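Local coordinates for protein HP0721 (Helicobacter pylori, PDB 2XRH), which is a secreted protein of unknown function, belonging to the DUF1104 family, whose truncated form binds nicotinic acid in the crystal, at residues E74-Q77 / K78-E82; V32-T35 / K36-K40. All coordinates share one frame; numbering follows the deposited sequence. Where two conformers were deposited one is given.

Interaction 1: E74-Q77 / K78-E82. With NIO (nicotinic acid), chain B.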
# COMPACT_ATOMS: atom_id res chain seq x y z
N GLU A 74 -6.91 -1.41 2.87
CA GLU A 74 -6.23 -2.65 2.59
C GLU A 74 -7.21 -3.77 2.25
O GLU A 74 -6.98 -4.58 1.33
CB GLU A 74 -5.37 -3.07 3.77
CG GLU A 74 -4.50 -4.25 3.46
CD GLU A 74 -3.70 -4.63 4.64
OE1 GLU A 74 -4.29 -5.26 5.54
OE2 GLU A 74 -2.50 -4.26 4.70
N ALA A 75 -8.32 -3.83 2.97
CA ALA A 75 -9.34 -4.86 2.69
C ALA A 75 -9.82 -4.70 1.27
O ALA A 75 -9.95 -5.69 0.55
CB ALA A 75 -10.55 -4.76 3.67
N ARG A 76 -10.10 -3.47 0.86
CA ARG A 76 -10.51 -3.25 -0.53
C ARG A 76 -9.41 -3.62 -1.53
O ARG A 76 -9.69 -4.28 -2.55
CB ARG A 76 -10.97 -1.81 -0.73
CG ARG A 76 -11.49 -1.59 -2.08
CD ARG A 76 -11.76 -0.16 -2.40
NE ARG A 76 -12.14 0.05 -3.80
CZ ARG A 76 -11.32 0.36 -4.81
NH1 ARG A 76 -10.00 0.52 -4.70
NH2 ARG A 76 -11.85 0.57 -5.98
N GLN A 77 -8.18 -3.20 -1.26
CA GLN A 77 -7.11 -3.40 -2.22
C GLN A 77 -6.81 -4.87 -2.39
O GLN A 77 -6.51 -5.33 -3.51
CB GLN A 77 -5.85 -2.60 -1.83
CG GLN A 77 -5.90 -1.09 -1.98
CD GLN A 77 -6.44 -0.65 -3.32
OE1 GLN A 77 -7.57 -0.29 -3.39
NE2 GLN A 77 -5.63 -0.72 -4.36
N LYS A 78 -6.89 -5.62 -1.29
CA LYS A 78 -6.68 -7.08 -1.38
C LYS A 78 -7.76 -7.73 -2.25
O LYS A 78 -7.50 -8.60 -3.08
CB LYS A 78 -6.61 -7.70 -0.01
CG LYS A 78 -5.36 -7.33 0.78
CD LYS A 78 -5.20 -8.25 1.99
CE LYS A 78 -3.90 -7.99 2.71
NZ LYS A 78 -3.98 -8.13 4.22
N ALA A 79 -8.99 -7.29 -2.07
CA ALA A 79 -10.10 -7.83 -2.83
C ALA A 79 -9.96 -7.44 -4.32
O ALA A 79 -10.30 -8.22 -5.22
CB ALA A 79 -11.47 -7.40 -2.24
N VAL A 80 -9.51 -6.22 -4.57
CA VAL A 80 -9.28 -5.75 -5.92
C VAL A 80 -8.21 -6.63 -6.57
O VAL A 80 -8.38 -7.09 -7.69
CB VAL A 80 -8.92 -4.24 -5.98
CG1 VAL A 80 -8.28 -3.91 -7.30
CG2 VAL A 80 -10.19 -3.37 -5.74
N LYS A 81 -7.13 -6.86 -5.87
CA LYS A 81 -6.02 -7.65 -6.41
C LYS A 81 -6.52 -9.03 -6.80
O LYS A 81 -6.24 -9.52 -7.88
CB LYS A 81 -4.90 -7.77 -5.38
CG LYS A 81 -3.73 -8.64 -5.76
CD LYS A 81 -2.51 -8.55 -4.77
CE LYS A 81 -2.71 -9.31 -3.48
NZ LYS A 81 -1.43 -9.85 -2.94
N GLU A 82 -7.28 -9.64 -5.92
CA GLU A 82 -7.86 -10.95 -6.18
C GLU A 82 -8.84 -10.97 -7.32
O GLU A 82 -8.79 -11.89 -8.15
CB GLU A 82 -8.48 -11.49 -4.91
CG GLU A 82 -7.48 -11.84 -3.87
CD GLU A 82 -6.45 -12.83 -4.39
OE1 GLU A 82 -6.93 -13.92 -4.79
OE2 GLU A 82 -5.20 -12.50 -4.43
N NIO B . -8.30 -0.53 -11.30
C1 NIO B . -8.76 0.03 -10.17
C2 NIO B . -7.98 0.04 -9.00
C3 NIO B . -6.75 -0.55 -8.99
C4 NIO B . -6.30 -1.11 -10.17
C5 NIO B . -7.10 -1.10 -11.32
C6 NIO B . -8.53 0.58 -7.73
O1 NIO B . -8.11 0.05 -6.66
O2 NIO B . -9.41 1.45 -7.76
O HOH W 1 -6.51 -6.59 4.85
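The carboxylate oxygen O1 of nicotinic acid is gripped by two neighbouring side chains of helix 70-86, Arg76 and Gln77, with the CG1 methyl of Val80 nearby. Its main bond comes from Arg76, whose NH1 donates to NIO O1 over 2.8 Å; Arg76 NH2 reaches the other oxygen, NIO O2, at 3.1 Å and fairly straight (156°). NH2 also bonds to the carbonyl of Val26. The pairing of carboxylate and guanidinium is bidentate but twisted: O2 lies at the guanidinium edge, in its plane, and O1 is displaced from that plane. Gln77 adds a weak bond from NE2 to NIO O1 at 3.5 Å, while its OE1 accepts a weak bond of 2.9 Å from Arg76 NH1. That second use of NH1 helps fix how the amide is turned, as does the bond from Gln77 NE2 to the carbonyl of Asp95.

One face of the guanidinium is covered by Val80, its CG2 4.0 Å from Arg76 CZ. The extended Arg76 chain, CG anti to the backbone N (chi1 -175°), carries the guanidinium out to the carboxylate, whereas Gln77 bends at chi2 (-48°). Arg76 and Val80 are also joined along the backbone by Val80 N to Arg76 O, 2.8 Å.

Elsewhere on the helix, Glu74 and Lys78 run side by side. In the conformer described, Glu74 OE1 forms a salt bridge with Lys78 NZ at 3.2 Å, its hydrogen bond weak, reinforced by a water that bonds to both atoms. Glu74 OE2 pairs with Arg99 of the second subunit, which places Glu74 at the contact between subunits.

The paired bonds from Arg76 suggest that nicotinic acid is probably held here as its anion, with Arg76 balancing the charge.

Interaction 2: V32-T35 / K36-K40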
# COMPACT_ATOMS: atom_id res chain seq x y z
N VAL A 32 -13.00 -5.51 -12.47
CA VAL A 32 -12.52 -6.01 -13.76
C VAL A 32 -13.21 -5.25 -14.91
O VAL A 32 -12.56 -4.80 -15.85
CB VAL A 32 -12.71 -7.56 -13.89
CG1 VAL A 32 -12.50 -8.03 -15.32
CG2 VAL A 32 -11.74 -8.26 -12.95
N ASP A 33 -14.51 -5.08 -14.83
CA ASP A 33 -15.24 -4.34 -15.84
C ASP A 33 -14.79 -2.88 -15.89
O ASP A 33 -14.62 -2.32 -16.96
CB ASP A 33 -16.74 -4.39 -15.58
CG ASP A 33 -17.36 -5.75 -15.93
OD1 ASP A 33 -16.71 -6.60 -16.56
OD2 ASP A 33 -18.53 -5.95 -15.55
N TYR A 34 -14.55 -2.28 -14.74
CA TYR A 34 -14.07 -0.90 -14.71
C TYR A 34 -12.72 -0.78 -15.39
O TYR A 34 -12.50 0.13 -16.19
CB TYR A 34 -13.96 -0.46 -13.26
CG TYR A 34 -13.47 0.96 -13.02
CD1 TYR A 34 -14.20 2.06 -13.37
CD2 TYR A 34 -12.26 1.16 -12.35
CE1 TYR A 34 -13.72 3.37 -13.11
CE2 TYR A 34 -11.79 2.42 -12.08
CZ TYR A 34 -12.51 3.52 -12.46
OH TYR A 34 -12.03 4.79 -12.18
N THR A 35 -11.81 -1.66 -15.06
CA THR A 35 -10.45 -1.64 -15.60
C THR A 35 -10.47 -1.89 -17.10
O THR A 35 -9.80 -1.19 -17.84
CB THR A 35 -9.61 -2.70 -14.89
OG1 THR A 35 -9.60 -2.45 -13.47
CG2 THR A 35 -8.19 -2.76 -15.40
N LYS A 36 -11.27 -2.86 -17.55
CA LYS A 36 -11.46 -3.07 -18.98
C LYS A 36 -11.98 -1.80 -19.67
O LYS A 36 -11.51 -1.47 -20.76
CB LYS A 36 -12.37 -4.28 -19.25
CG LYS A 36 -11.74 -5.61 -18.86
CD LYS A 36 -12.70 -6.78 -19.03
CE LYS A 36 -11.96 -8.10 -18.83
NZ LYS A 36 -12.87 -9.30 -19.00
N GLU A 37 -12.93 -1.11 -19.08
CA GLU A 37 -13.47 0.11 -19.67
C GLU A 37 -12.41 1.21 -19.75
O GLU A 37 -12.25 1.85 -20.77
CB GLU A 37 -14.71 0.61 -18.97
CG GLU A 37 -15.40 1.76 -19.73
CD GLU A 37 -16.12 1.30 -21.01
OE1 GLU A 37 -16.49 0.11 -21.11
OE2 GLU A 37 -16.28 2.13 -21.92
N LEU A 38 -11.63 1.37 -18.70
CA LEU A 38 -10.57 2.39 -18.67
C LEU A 38 -9.55 2.10 -19.74
O LEU A 38 -9.17 3.01 -20.45
CB LEU A 38 -9.90 2.41 -17.29
CG LEU A 38 -10.62 3.01 -16.09
CD1 LEU A 38 -9.68 2.90 -14.87
CD2 LEU A 38 -11.07 4.45 -16.34
N LYS A 39 -9.17 0.83 -19.90
CA LYS A 39 -8.16 0.41 -20.88
C LYS A 39 -8.72 0.64 -22.27
O LYS A 39 -8.02 1.15 -23.13
CB LYS A 39 -7.68 -1.02 -20.68
CG LYS A 39 -6.83 -1.24 -19.43
CD LYS A 39 -6.31 -2.70 -19.34
CE LYS A 39 -5.34 -2.94 -18.18
NZ LYS A 39 -3.88 -2.81 -18.53
N LYS A 40 -9.98 0.29 -22.47
CA LYS A 40 -10.67 0.56 -23.74
C LYS A 40 -10.59 2.04 -24.13
O LYS A 40 -10.23 2.37 -25.27
CB LYS A 40 -12.14 0.13 -23.65
CG LYS A 40 -13.01 0.64 -24.77
CD LYS A 40 -14.25 -0.23 -24.90
CE LYS A 40 -13.89 -1.71 -25.09
NZ LYS A 40 -13.21 -1.98 -26.39
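The Tyr34 ring carries Leu38, one helical turn on, over one face: the CD1 methyl stands 4.0 Å from the ring centroid, 30° off the normal, in a CH-pi contact. CD1 leans toward one side of the ring, with Tyr34 CE2 its nearest atom at 3.5 Å. Phe11 meets the same ring in an edge-to-face arrangement, and Tyr34 OH is hydrogen-bonded to the carbonyl of Leu19. The Leu38 side chain runs at a slant across that of Tyr34, while the bond from Leu38 N to Tyr34 O, 2.9 Å, joins their backbones.

Two lysines lie alongside residues four places earlier. The extended chain of Lys36 follows Val32, bringing its CE 3.6 Å from Val32 CG1, so the contact is made by the aliphatic part of the lysine. Likewise Lys39 CE comes to 4.0 Å from Thr35 CG2. In Thr35 the chi1 of -58° puts OG1 beside the backbone N, where it bonds to the carbonyl of Ile31 and, weakly, to the ring nitrogen of nicotinic acid; CG2 is thereby turned to Lys39.

Helix 31-44 thus presents different surfaces: Thr35 toward the ligand pocket and, on the buried side, Tyr34 and Leu38, which pack on Leu57 of helix 47-65, Leu38 also touching Phe53 there and Leu19 of helix 16-21.

How the interactions relate
From the N terminus, interaction 2 comes first, in helix 31-44, and interaction 1 follows in helix 70-86, beyond helix 47-65. Each joins adjacent turns of a single helix and closes no long loop; the two stand in series, neither nested nor crossing. Their centres are about 17 Å apart and their nearest atoms about 6 Å, without touching. The ligand bridges them: Thr35 of 32-35 meets the pyridine nitrogen, Arg76 and Gln77 of 74-77 the carboxylate. Ile31, at the start of helix 31-44, touches side chains of interaction 1 and so brings the two helices together directly. Interaction 1 also reaches the second subunit, whereas no other protein chain of the assembly touches interaction 2.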